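Local coordinates for 2OG-Fe dioxygenase family protein (PDB 3PL0) that probably works as an iron-dependent dioxygenase built on a cupin-type double-stranded beta-helix, although its reaction is unknown, at residues A[22-27]-A[197-202]; A[94-99]-A[249-254]; A[125-130]-A[209-214]; A[158-163]-A[221-226]; A[186-191]-A[236-241]. All coordinates share one frame; numbering follows the deposited sequence.

Interaction 1 of 5, residues A[22-27]-A[197-202]; sequences QGFCVL and QGVRFT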
# COMPACT_ATOMS: atom_id res chain seq x y z
N GLN A 22 5.72 7.71 16.30
CA GLN A 22 4.65 8.42 15.62
C GLN A 22 3.73 7.53 14.75
O GLN A 22 2.78 8.03 14.14
CB GLN A 22 5.23 9.55 14.75
CG GLN A 22 6.17 9.10 13.62
CD GLN A 22 6.70 10.26 12.80
OE1 GLN A 22 6.88 11.37 13.32
NE2 GLN A 22 6.98 10.00 11.51
N GLY A 23 4.07 6.26 14.60
CA GLY A 23 3.21 5.31 13.95
C GLY A 23 3.31 5.28 12.44
O GLY A 23 2.53 4.57 11.78
N PHE A 24 4.24 6.04 11.87
CA PHE A 24 4.49 5.95 10.42
C PHE A 24 5.89 6.44 10.13
O PHE A 24 6.52 7.09 10.97
CB PHE A 24 3.49 6.75 9.58
CG PHE A 24 3.72 8.25 9.61
CD1 PHE A 24 3.33 9.00 10.70
CD2 PHE A 24 4.36 8.89 8.57
CE1 PHE A 24 3.57 10.36 10.75
CE2 PHE A 24 4.61 10.27 8.62
CZ PHE A 24 4.21 10.99 9.69
N CYS A 25 6.37 6.12 8.95
CA CYS A 25 7.55 6.78 8.44
C CYS A 25 7.57 6.64 6.92
O CYS A 25 6.91 5.76 6.36
CB CYS A 25 8.81 6.19 9.05
SG CYS A 25 9.16 4.51 8.55
N VAL A 26 8.35 7.51 6.29
CA VAL A 26 8.54 7.48 4.86
C VAL A 26 9.95 7.01 4.55
O VAL A 26 10.89 7.56 5.09
CB VAL A 26 8.32 8.88 4.31
CG1 VAL A 26 8.60 8.93 2.75
CG2 VAL A 26 6.89 9.37 4.66
N LEU A 27 10.10 6.02 3.66
CA LEU A 27 11.40 5.62 3.13
C LEU A 27 11.56 6.24 1.74
O LEU A 27 10.72 6.01 0.84
CB LEU A 27 11.51 4.09 3.01
CG LEU A 27 11.20 3.27 4.26
CD1 LEU A 27 11.35 1.81 3.90
CD2 LEU A 27 12.17 3.64 5.43
N GLN A 197 -2.90 15.35 15.87
CA GLN A 197 -1.83 15.65 14.93
C GLN A 197 -2.01 14.91 13.60
O GLN A 197 -2.45 13.74 13.53
CB GLN A 197 -0.43 15.37 15.48
CG GLN A 197 0.04 16.27 16.63
CD GLN A 197 1.50 16.02 16.93
OE1 GLN A 197 1.92 14.88 17.15
NE2 GLN A 197 2.30 17.07 16.88
N GLY A 198 -1.65 15.63 12.54
CA GLY A 198 -1.61 15.08 11.19
C GLY A 198 -0.52 15.71 10.32
O GLY A 198 0.02 16.77 10.66
N VAL A 199 -0.20 15.01 9.24
CA VAL A 199 0.70 15.50 8.18
C VAL A 199 0.13 15.29 6.77
O VAL A 199 -0.66 14.38 6.55
CB VAL A 199 2.08 14.84 8.29
CG1 VAL A 199 2.76 15.26 9.62
CG2 VAL A 199 1.96 13.30 8.15
N ARG A 200 0.49 16.19 5.85
CA ARG A 200 0.20 16.07 4.44
C ARG A 200 1.48 16.11 3.62
O ARG A 200 2.39 16.85 3.92
CB ARG A 200 -0.71 17.17 3.91
CG ARG A 200 -0.13 18.59 3.91
CD ARG A 200 -1.21 19.53 3.48
NE ARG A 200 -0.71 20.89 3.40
CZ ARG A 200 -0.50 21.55 2.27
NH1 ARG A 200 -0.76 20.99 1.10
NH2 ARG A 200 -0.03 22.81 2.32
N PHE A 201 1.56 15.24 2.62
CA PHE A 201 2.71 15.25 1.74
C PHE A 201 2.31 14.52 0.46
O PHE A 201 1.42 13.70 0.46
CB PHE A 201 3.90 14.57 2.41
CG PHE A 201 3.61 13.20 2.94
CD1 PHE A 201 3.14 13.04 4.23
CD2 PHE A 201 3.79 12.08 2.16
CE1 PHE A 201 2.84 11.78 4.70
CE2 PHE A 201 3.52 10.84 2.61
CZ PHE A 201 3.02 10.66 3.87
N THR A 202 2.97 14.83 -0.64
CA THR A 202 2.66 14.21 -1.92
C THR A 202 3.79 13.31 -2.32
O THR A 202 4.93 13.77 -2.46
CB THR A 202 2.43 15.26 -3.00
OG1 THR A 202 1.34 16.10 -2.61
CG2 THR A 202 2.10 14.60 -4.32

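Interaction 2 of 5, residues A[94-99]-A[249-254]; sequences TTYNAL and GFQAPA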
# COMPACT_ATOMS: atom_id res chain seq x y z
N THR A 94 -18.27 -3.66 7.11
CA THR A 94 -18.45 -2.22 7.34
C THR A 94 -17.70 -1.78 8.59
O THR A 94 -17.54 -0.57 8.80
CB THR A 94 -19.94 -1.75 7.50
OG1 THR A 94 -20.51 -2.29 8.71
CG2 THR A 94 -20.81 -2.14 6.29
N THR A 95 -17.27 -2.73 9.43
CA THR A 95 -16.52 -2.35 10.60
C THR A 95 -15.54 -3.43 10.89
O THR A 95 -15.83 -4.63 10.69
CB THR A 95 -17.47 -2.11 11.83
OG1 THR A 95 -16.71 -1.87 13.03
CG2 THR A 95 -18.42 -3.31 12.05
N TYR A 96 -14.38 -3.04 11.41
CA TYR A 96 -13.42 -4.03 11.90
C TYR A 96 -13.84 -4.69 13.21
O TYR A 96 -13.16 -5.57 13.69
CB TYR A 96 -12.01 -3.42 11.96
CG TYR A 96 -11.60 -3.01 10.58
CD1 TYR A 96 -11.51 -3.95 9.55
CD2 TYR A 96 -11.34 -1.67 10.28
CE1 TYR A 96 -11.15 -3.57 8.26
CE2 TYR A 96 -10.99 -1.29 9.02
CZ TYR A 96 -10.89 -2.24 8.01
OH TYR A 96 -10.54 -1.87 6.73
N ASN A 97 -14.98 -4.31 13.75
CA ASN A 97 -15.62 -5.08 14.83
C ASN A 97 -16.41 -6.29 14.34
O ASN A 97 -17.00 -7.01 15.17
CB ASN A 97 -16.58 -4.16 15.60
CG ASN A 97 -15.85 -3.10 16.39
OD1 ASN A 97 -14.74 -3.33 16.82
ND2 ASN A 97 -16.47 -1.95 16.55
N ALA A 98 -16.50 -6.47 13.02
CA ALA A 98 -17.30 -7.52 12.42
C ALA A 98 -16.66 -8.88 12.68
O ALA A 98 -15.44 -9.03 12.65
CB ALA A 98 -17.50 -7.28 10.90
N LEU A 99 -17.50 -9.84 13.01
CA LEU A 99 -17.11 -11.22 13.23
C LEU A 99 -17.50 -12.06 12.02
O LEU A 99 -16.85 -13.04 11.73
CB LEU A 99 -17.84 -11.77 14.44
CG LEU A 99 -17.46 -11.15 15.75
CD1 LEU A 99 -18.22 -11.87 16.83
CD2 LEU A 99 -15.94 -11.24 15.96
N GLY A 249 -4.04 -14.34 10.92
CA GLY A 249 -4.52 -14.81 9.64
C GLY A 249 -4.87 -13.61 8.77
O GLY A 249 -4.77 -12.45 9.20
N PHE A 250 -5.33 -13.90 7.57
CA PHE A 250 -5.93 -12.84 6.73
C PHE A 250 -7.22 -12.35 7.38
O PHE A 250 -7.91 -13.13 8.04
CB PHE A 250 -6.23 -13.37 5.35
CG PHE A 250 -5.05 -13.81 4.61
CD1 PHE A 250 -4.16 -12.87 4.10
CD2 PHE A 250 -4.78 -15.14 4.45
CE1 PHE A 250 -3.04 -13.27 3.41
CE2 PHE A 250 -3.66 -15.54 3.75
CZ PHE A 250 -2.78 -14.59 3.25
N GLN A 251 -7.55 -11.07 7.19
CA GLN A 251 -8.87 -10.57 7.56
C GLN A 251 -9.86 -11.44 6.80
O GLN A 251 -9.75 -11.62 5.58
CB GLN A 251 -9.08 -9.09 7.15
CG GLN A 251 -8.86 -8.04 8.24
CD GLN A 251 -9.97 -7.97 9.27
OE1 GLN A 251 -10.96 -8.70 9.17
NE2 GLN A 251 -9.81 -7.10 10.29
N ALA A 252 -10.82 -12.02 7.53
CA ALA A 252 -11.81 -12.87 6.91
C ALA A 252 -12.97 -13.13 7.88
O ALA A 252 -12.77 -13.15 9.11
CB ALA A 252 -11.19 -14.20 6.43
N PRO A 253 -14.17 -13.32 7.34
CA PRO A 253 -15.30 -13.75 8.18
C PRO A 253 -14.99 -15.10 8.82
O PRO A 253 -14.25 -15.90 8.24
CB PRO A 253 -16.46 -13.88 7.19
CG PRO A 253 -15.79 -14.21 5.91
CD PRO A 253 -14.48 -13.45 5.90
N ALA A 254 -15.50 -15.27 10.04
CA ALA A 254 -15.35 -16.51 10.81
C ALA A 254 -16.14 -17.62 10.13
O ALA A 254 -17.28 -17.44 9.68
CB ALA A 254 -15.83 -16.31 12.27
OXT ALA A 254 -15.61 -18.73 9.99
O HOH W 1 -13.66 -12.20 11.88

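Interaction 3 of 5, residues A[125-130]-A[209-214]; sequences VALGEL and VLLLDD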
# COMPACT_ATOMS: atom_id res chain seq x y z
N VAL A 125 9.62 -9.28 1.94
CA VAL A 125 10.36 -9.87 3.05
C VAL A 125 10.95 -8.80 3.97
O VAL A 125 10.81 -8.89 5.19
CB VAL A 125 11.45 -10.84 2.54
CG1 VAL A 125 12.49 -11.22 3.66
CG2 VAL A 125 10.80 -12.12 1.99
N ALA A 126 11.62 -7.81 3.39
CA ALA A 126 12.33 -6.78 4.15
C ALA A 126 11.35 -6.00 5.01
O ALA A 126 11.63 -5.71 6.19
CB ALA A 126 13.11 -5.80 3.22
N LEU A 127 10.20 -5.70 4.43
CA LEU A 127 9.16 -4.96 5.15
C LEU A 127 8.55 -5.82 6.28
O LEU A 127 8.29 -5.33 7.37
CB LEU A 127 8.06 -4.46 4.20
CG LEU A 127 8.48 -3.42 3.15
CD1 LEU A 127 7.32 -3.26 2.21
CD2 LEU A 127 8.88 -2.09 3.84
N GLY A 128 8.35 -7.10 6.01
CA GLY A 128 7.90 -8.04 7.07
C GLY A 128 8.87 -8.15 8.23
O GLY A 128 8.45 -8.21 9.40
N GLU A 129 10.17 -8.19 7.91
CA GLU A 129 11.22 -8.30 8.92
C GLU A 129 11.25 -7.05 9.77
O GLU A 129 11.37 -7.11 11.00
CB GLU A 129 12.58 -8.54 8.26
CG GLU A 129 12.83 -9.99 7.86
CD GLU A 129 14.02 -10.16 6.90
OE1 GLU A 129 14.54 -9.14 6.41
OE2 GLU A 129 14.43 -11.32 6.61
N LEU A 130 11.11 -5.91 9.10
CA LEU A 130 11.07 -4.60 9.80
C LEU A 130 9.86 -4.51 10.73
O LEU A 130 9.99 -4.26 11.95
CB LEU A 130 11.06 -3.50 8.77
CG LEU A 130 11.08 -2.05 9.28
CD1 LEU A 130 11.51 -1.09 8.18
CD2 LEU A 130 9.70 -1.63 9.74
N VAL A 209 8.26 4.82 -0.21
CA VAL A 209 7.37 3.98 0.59
C VAL A 209 6.89 4.60 1.91
O VAL A 209 7.66 5.09 2.70
CB VAL A 209 8.00 2.62 0.83
CG1 VAL A 209 6.99 1.71 1.48
CG2 VAL A 209 8.48 2.06 -0.50
N LEU A 210 5.57 4.56 2.13
CA LEU A 210 4.98 4.98 3.37
C LEU A 210 4.71 3.74 4.19
O LEU A 210 3.91 2.91 3.77
CB LEU A 210 3.67 5.74 3.12
CG LEU A 210 2.77 6.10 4.31
CD1 LEU A 210 3.52 7.01 5.25
CD2 LEU A 210 1.47 6.74 3.80
N LEU A 211 5.34 3.65 5.35
CA LEU A 211 5.13 2.59 6.33
C LEU A 211 4.16 3.09 7.39
O LEU A 211 4.32 4.23 7.87
CB LEU A 211 6.45 2.17 6.99
CG LEU A 211 7.55 1.68 6.01
CD1 LEU A 211 8.83 1.23 6.71
CD2 LEU A 211 7.01 0.56 5.03
N LEU A 212 3.14 2.29 7.71
CA LEU A 212 2.08 2.66 8.67
C LEU A 212 1.87 1.55 9.72
O LEU A 212 1.80 0.37 9.40
CB LEU A 212 0.73 2.84 7.95
CG LEU A 212 0.63 3.86 6.81
CD1 LEU A 212 -0.64 3.63 5.98
CD2 LEU A 212 0.66 5.31 7.36
N ASP A 213 1.77 1.93 10.98
CA ASP A 213 1.29 1.05 12.04
C ASP A 213 -0.20 1.25 12.05
O ASP A 213 -0.75 2.26 12.55
CB ASP A 213 1.91 1.43 13.36
CG ASP A 213 1.40 0.59 14.52
OD1 ASP A 213 0.39 -0.14 14.40
OD2 ASP A 213 2.04 0.70 15.57
N ASP A 214 -0.87 0.27 11.49
CA ASP A 214 -2.31 0.37 11.26
C ASP A 214 -3.14 0.44 12.54
O ASP A 214 -4.32 0.74 12.49
CB ASP A 214 -2.77 -0.82 10.43
CG ASP A 214 -4.09 -0.58 9.78
OD1 ASP A 214 -4.20 0.42 9.01
OD2 ASP A 214 -5.02 -1.36 10.07

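Interaction 4 of 5, residues A[158-163]-A[221-226]; sequences GRPTPE and STPLLP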
# COMPACT_ATOMS: atom_id res chain seq x y z
N GLY A 158 -13.29 12.66 -9.07
CA GLY A 158 -12.68 12.32 -7.79
C GLY A 158 -13.29 13.17 -6.67
O GLY A 158 -13.37 14.39 -6.81
N ARG A 159 -13.73 12.54 -5.59
CA ARG A 159 -14.30 13.29 -4.45
C ARG A 159 -13.68 12.73 -3.19
O ARG A 159 -13.36 11.55 -3.16
CB ARG A 159 -15.79 13.05 -4.31
CG ARG A 159 -16.60 13.24 -5.58
CD ARG A 159 -16.68 14.70 -5.99
NE ARG A 159 -17.57 15.54 -5.15
CZ ARG A 159 -18.91 15.49 -5.15
NH1 ARG A 159 -19.55 14.60 -5.91
NH2 ARG A 159 -19.62 16.29 -4.36
N PRO A 160 -13.63 13.52 -2.12
CA PRO A 160 -13.19 12.95 -0.85
C PRO A 160 -13.98 11.73 -0.42
O PRO A 160 -15.21 11.70 -0.56
CB PRO A 160 -13.42 14.11 0.14
CG PRO A 160 -13.25 15.34 -0.69
CD PRO A 160 -13.83 14.98 -2.04
N THR A 161 -13.26 10.72 0.04
CA THR A 161 -13.85 9.53 0.63
C THR A 161 -14.90 9.89 1.65
O THR A 161 -14.64 10.70 2.54
CB THR A 161 -12.79 8.75 1.37
OG1 THR A 161 -11.53 8.96 0.70
CG2 THR A 161 -13.16 7.27 1.47
N PRO A 162 -16.10 9.29 1.54
CA PRO A 162 -17.18 9.57 2.47
C PRO A 162 -16.75 9.42 3.92
O PRO A 162 -17.13 10.22 4.77
CB PRO A 162 -18.22 8.50 2.13
CG PRO A 162 -17.93 8.11 0.70
CD PRO A 162 -16.50 8.40 0.43
N GLU A 163 -15.92 8.41 4.19
CA GLU A 163 -15.53 8.08 5.56
C GLU A 163 -14.37 8.91 6.10
O GLU A 163 -14.03 8.78 7.26
CB GLU A 163 -15.16 6.60 5.63
CG GLU A 163 -16.34 5.68 5.45
CD GLU A 163 -17.26 5.63 6.66
OE1 GLU A 163 -17.16 6.50 7.55
OE2 GLU A 163 -18.12 4.72 6.72
N SER A 221 -5.87 9.68 0.91
CA SER A 221 -5.22 10.53 -0.06
C SER A 221 -6.26 11.34 -0.77
O SER A 221 -7.39 10.89 -0.95
CB SER A 221 -4.38 9.76 -1.05
OG SER A 221 -5.18 8.95 -1.82
N THR A 222 -5.88 12.53 -1.20
CA THR A 222 -6.81 13.43 -1.85
C THR A 222 -7.08 13.03 -3.30
O THR A 222 -6.26 12.41 -3.93
CB THR A 222 -6.31 14.85 -1.80
OG1 THR A 222 -5.15 14.97 -2.61
CG2 THR A 222 -6.04 15.24 -0.30
N PRO A 223 -8.23 13.42 -3.82
CA PRO A 223 -8.56 13.06 -5.21
C PRO A 223 -7.54 13.59 -6.24
O PRO A 223 -6.85 14.61 -6.02
CB PRO A 223 -9.93 13.73 -5.45
CG PRO A 223 -10.45 14.02 -4.13
CD PRO A 223 -9.29 14.22 -3.19
N LEU A 224 -7.42 12.88 -7.35
CA LEU A 224 -6.60 13.31 -8.48
C LEU A 224 -7.35 14.37 -9.26
O LEU A 224 -8.55 14.41 -9.23
CB LEU A 224 -6.22 12.15 -9.41
CG LEU A 224 -5.61 10.92 -8.75
CD1 LEU A 224 -5.41 9.88 -9.82
CD2 LEU A 224 -4.33 11.30 -8.06
N LEU A 225 -6.61 15.28 -9.88
CA LEU A 225 -7.18 16.26 -10.80
C LEU A 225 -6.25 16.29 -11.97
O LEU A 225 -5.01 16.42 -11.80
CB LEU A 225 -7.30 17.62 -10.14
CG LEU A 225 -8.22 17.68 -8.89
CD1 LEU A 225 -7.67 18.70 -7.90
CD2 LEU A 225 -9.73 17.96 -9.26
N PRO A 226 -6.80 16.10 -13.16
CA PRO A 226 -5.99 16.12 -14.37
C PRO A 226 -5.25 17.44 -14.56
O PRO A 226 -5.82 18.46 -14.34
CB PRO A 226 -7.03 15.96 -15.51
CG PRO A 226 -8.23 15.36 -14.85
CD PRO A 226 -8.23 15.83 -13.43
O HOH W 2 -8.63 8.24 0.92

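Interaction 5 of 5, residues A[186-191]-A[236-241]; sequences GETRVF and AHRDTL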
# COMPACT_ATOMS: atom_id res chain seq x y z
N GLY A 186 -3.81 13.87 -5.23
CA GLY A 186 -3.22 12.65 -4.72
C GLY A 186 -2.21 12.91 -3.61
O GLY A 186 -1.16 12.31 -3.56
N GLU A 187 -2.52 13.86 -2.75
CA GLU A 187 -1.70 14.15 -1.61
C GLU A 187 -2.07 13.17 -0.53
O GLU A 187 -3.24 12.94 -0.29
CB GLU A 187 -2.06 15.55 -1.13
CG GLU A 187 -1.35 15.99 0.09
CD GLU A 187 -1.76 17.40 0.46
OE1 GLU A 187 -2.91 17.60 0.95
OE2 GLU A 187 -0.90 18.29 0.24
N THR A 188 -1.09 12.60 0.14
CA THR A 188 -1.33 11.69 1.27
C THR A 188 -1.51 12.50 2.53
O THR A 188 -0.80 13.49 2.74
CB THR A 188 -0.12 10.77 1.51
OG1 THR A 188 0.20 10.10 0.29
CG2 THR A 188 -0.38 9.73 2.64
N ARG A 189 -2.42 12.07 3.38
CA ARG A 189 -2.43 12.52 4.78
C ARG A 189 -2.37 11.34 5.75
O ARG A 189 -3.03 10.31 5.53
CB ARG A 189 -3.69 13.31 5.06
CG ARG A 189 -3.71 14.69 4.48
CD ARG A 189 -4.31 14.75 3.11
NE ARG A 189 -4.60 16.12 2.68
CZ ARG A 189 -5.73 16.75 2.96
NH1 ARG A 189 -6.68 16.13 3.65
NH2 ARG A 189 -5.94 17.98 2.54
N VAL A 190 -1.60 11.51 6.83
CA VAL A 190 -1.50 10.53 7.92
C VAL A 190 -1.85 11.26 9.21
O VAL A 190 -1.37 12.38 9.43
CB VAL A 190 -0.11 9.95 7.99
CG1 VAL A 190 -0.03 8.87 9.13
CG2 VAL A 190 0.20 9.31 6.66
N PHE A 191 -2.75 10.68 10.02
CA PHE A 191 -3.12 11.26 11.28
C PHE A 191 -2.89 10.28 12.42
O PHE A 191 -3.16 9.10 12.27
CB PHE A 191 -4.60 11.62 11.29
CG PHE A 191 -5.00 12.58 10.22
CD1 PHE A 191 -4.96 13.94 10.44
CD2 PHE A 191 -5.47 12.11 9.00
CE1 PHE A 191 -5.35 14.84 9.45
CE2 PHE A 191 -5.85 12.99 7.99
CZ PHE A 191 -5.79 14.37 8.22
N ALA A 236 -3.40 10.36 -17.69
CA ALA A 236 -3.57 11.01 -16.43
C ALA A 236 -3.96 9.97 -15.38
O ALA A 236 -5.13 9.65 -15.24
CB ALA A 236 -4.61 12.13 -16.55
N HIS A 237 -2.99 9.45 -14.66
CA HIS A 237 -3.26 8.43 -13.65
C HIS A 237 -2.20 8.40 -12.54
O HIS A 237 -1.15 9.05 -12.63
CB HIS A 237 -3.27 7.06 -14.33
CG HIS A 237 -2.01 6.75 -15.06
ND1 HIS A 237 -1.91 6.77 -16.44
CD2 HIS A 237 -0.77 6.45 -14.60
CE1 HIS A 237 -0.67 6.49 -16.80
NE2 HIS A 237 0.05 6.31 -15.70
N ARG A 238 -2.51 7.65 -11.49
CA ARG A 238 -1.56 7.44 -10.39
C ARG A 238 -1.54 5.95 -10.06
O ARG A 238 -2.61 5.31 -9.90
CB ARG A 238 -1.97 8.27 -9.18
CG ARG A 238 -1.14 8.05 -7.92
CD ARG A 238 -1.51 9.12 -6.93
NE ARG A 238 -0.75 9.08 -5.68
CZ ARG A 238 -1.11 8.42 -4.59
NH1 ARG A 238 -2.22 7.73 -4.55
NH2 ARG A 238 -0.39 8.51 -3.50
N ASP A 239 -0.34 5.44 -9.87
CA ASP A 239 -0.03 4.06 -9.59
C ASP A 239 0.58 3.92 -8.23
O ASP A 239 1.53 4.63 -7.91
CB ASP A 239 1.01 3.55 -10.60
CG ASP A 239 0.47 3.55 -12.05
OD1 ASP A 239 -0.75 3.44 -12.21
OD2 ASP A 239 1.26 3.63 -13.00
N THR A 240 0.05 2.97 -7.46
CA THR A 240 0.51 2.62 -6.13
C THR A 240 0.45 1.09 -5.96
O THR A 240 -0.18 0.33 -6.77
CB THR A 240 -0.38 3.25 -5.05
OG1 THR A 240 -1.76 2.99 -5.34
CG2 THR A 240 -0.16 4.74 -4.93
N LEU A 241 1.12 0.64 -4.91
CA LEU A 241 1.05 -0.74 -4.43
C LEU A 241 0.77 -0.72 -2.96
O LEU A 241 1.60 -0.19 -2.22
CB LEU A 241 2.37 -1.43 -4.65
CG LEU A 241 2.47 -2.86 -4.11
CD1 LEU A 241 1.46 -3.82 -4.78
CD2 LEU A 241 3.90 -3.34 -4.32
O HOH W 3 1.07 11.20 -5.33
O HOH W 4 0.83 11.05 -2.26
O HOH W 5 -1.33 7.52 -0.40

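Interaction 1 of 5, residues A[22-27]-A[197-202]
Phe24 and Val199 make the tight half of this contact. The two side chains come from opposite directions, and Val199 CG2 meets the far end of the ring obliquely, 3.6 Å from Phe24 CZ. With chi1 at 75°, Phe24 CG stands between its own backbone N and carbonyl carbon, a rotation that sends the ring across toward Val199. Gln22 NE2 sits over one face of this ring, toward its rim, and donates to Phe24 O at 3.0 Å, from above the carbonyl plane. Val26 and Phe201 are looser: they slide past one another with Val26 CG2 4.2 Å from Phe201 CZ. The CA atoms of Phe24 and Val199 are 10.5 Å apart, those of Val26 and Phe201 10.2 Å, and branched and aromatic residues suit the place because they fill that width without polar groups. Toward solvent Val199 is only partly covered, while Gly198 and Arg200 are exposed; the charge of Arg200 is met by Glu187. Strand 24-27 pairs with 209-213, where Leu210 and Leu212 press on Phe24, and strand 198-201 pairs with 183-192, whose Val190 touches both Phe24 and Val199, so the contact bridges two facing sheets.

Interaction 2 of 5, residues A[94-99]-A[249-254]
Tyr96 and Gln251 cross at about a right angle, with the ring and the amide planes turned 48° from each other. Gln251 NE2 comes within 3.7 Å of Tyr96 CD1, obliquely to the ring. A bend at chi2 (-74°) folds the glutamine back, and its NE2 is hydrogen-bonded to Gly169 O, so the tyrosine serves as an apolar neighbour to an amide that is anchored elsewhere. Tyr96 belongs to a type I turn from Thr95 to Ala98. Thr95 suits its start because its OG1 accepts from Asn97 N at 3.1 Å, an ST turn.

Further along, the backbones take over. Ala254 N donates to Leu99 O at 3.1 Å with an N-H...O angle of 167°, approaching the carbonyl almost end-on. Ala254 CB lies 3.5 Å from the same Leu99 O, the small methyl fitting beside the carbonyl. Water 1 also sits between the segments, 3.3 Å from Leu99 O and 3.1 Å from Ala252 O. Trp91 touches Pro253 and Gln251 from strand 90-92. One direct backbone bond, a shared water and an amide-to-ring contact at the surface imply that the C-terminal tail is held against the 94-99 loop largely through main-chain polarity, with the side chains adding modest cover.

Interaction 3 of 5, residues A[125-130]-A[209-214]
A helix laid against a beta-sheet of the cupin-type core is joined to it here by three leucines: Leu127 and Leu130 from helix 118-134, and Leu211 from strand 209-213. Leu127 and Leu130 stand three residues apart, nearly one helical turn, and therefore both face the strand. Leu211 divides its two methyls between them. Its CD2 meets Leu127 CD2 at 3.5 Å, closer than carbon atoms usually pack, and the two side chains meet on a slant. Its CD1 meets Leu130 CD1 at 3.8 Å, and these two chains reach straight toward each other, tip to tip. The helix leucines take different first torsions to do this: Leu130 CG lies anti to its backbone N (chi1 -177°), whereas Leu127 CG stands beside its N (chi1 -65°). Leucine suits all three places because its forked end offers two methyls on a flexible stem, and Leu211 uses both.

No hydrogen bond crosses between the segments; every touching side chain is buried and apolar. The leucine layer extends outward through Ala174 on strand 172-181, which touches both Leu127 and Leu211, and through Leu35, Leu16 and Leu19 of nearby helices, which touch Leu130. The residues flanking Leu211 face the other side of the sheet. Beyond the apolar patch, Asp213 forms a salt bridge with Arg135. A helix covering one face of a large antiparallel sheet, with its leucines pressed on that sheet, is consistent with the helical backing of the major sheet in double-stranded beta-helix oxygenases.

Interaction 4 of 5, residues A[158-163]-A[221-226]
Gly158 and Pro223 bring the two backbones within 4.9 Å of each other, CA to CA, where the 158-163 loop, extended from Gly158 to Thr161, passes the start of strand 224-226. Gly158 has phi -81° and psi 129°, and its lack of a side chain is what allows the approach: a CB there would point at the strand and collide with Pro223 CB.

The Pro223 ring does nearly all of the touching. Pro223 CB rests 3.6 Å from Gly158 C, and Pro223 CG lies 3.6 Å from Arg159 C, each a carbonyl carbon. The same Pro223 CG is 3.8 Å from Pro160 N and 4.1 Å from Pro160 CD, the two proline rings meeting obliquely. A compact ring fits well against bare peptide units of this kind, since it presents carbon without needing a polar partner, and Pro160 answers it with another rigid ring. Arg159 turns its CB away from the strand. At one end a single water joins the segments: water 2 accepts from Ser221 N at 3.1 Å and is hydrogen-bonded to Thr161 OG1 at 3.0 Å. No direct hydrogen bond links them.

Behind this surface Thr222 and Pro223 pair with Glu187 and Gly186 of the neighbouring strand, while Leu224 is buried against His64 and Thr153. Strand 217-226 is an outermost strand of a three-stranded antiparallel sheet, so the contact lays the loop joining strands 141-152 and 172-181 over a sheet edge, consistent with a connecting loop folded onto the smaller sheet of a double-stranded beta-helix.

Interaction 5 of 5, residues A[186-191]-A[236-241]
Arg238 stretches from strand 237-241 toward Gly186 and Thr188. From CB the chain sets out with CG anti to the backbone N (chi1 175°) and stays extended to NE; its CB and CD run beside Leu224, and the side chain also touches Phe177. CD runs past Gly186, where a CB would lie too close to it; the positive phi of Gly186 also suits a residue without one. NE is the first polar atom: it donates to water 3 at 2.8 Å, and that water in turn donates a hydrogen bond to Gly186 O at 3.1 Å. The guanidinium spreads so that Gly186 O lies over one of its faces, 3.9 Å from NH2, where no N-H points at it. Thr240 CG2 rests on a face of the group as well. NH2 makes weak bonds to water 4 and water 5, the latter at the edge of the plane. Water 4 donates to Gly186 O at 2.7 Å and is also bonded to Thr188 OG1 at 2.8 Å; water 5 likewise joins Thr188 OG1.

On the 186-191 side, Arg189 NE donates to Glu187 OE1 at 2.8 Å in a salt bridge, and Arg189 also pairs with Glu220. A leucine in place of Arg238 would probably leave waters 3, 4 and 5 without a donor from this strand and Gly186 O less firmly solvated. Here, then, a charge reaches its neighbours by way of water: the positive group, likely to polarise those waters, satisfies the buried Gly186 carbonyl and the threonine hydroxyl indirectly, joining the segments without a direct hydrogen bond.

From the N terminus, interaction 1 closes the first long loop, bringing strand 24-27 to strand 198-201, and it crosses all the other contacts. Interaction 2 opens at 94-99 and closes at the C-terminal tail, so interactions 3, 4 and 5 nest inside it. Those three cross one another: helix 118-134 returns to strand 209-213, the 158-163 loop to strand 217-226, and strand 183-192 to strand 237-246. Interactions 1 and 3 meet through the paired strands 24-27 and 209-213, and interactions 1, 4 and 5 through the three-stranded sheet. Together they join helix, large sheet and small sheet, while interaction 2 stays apart at the surface.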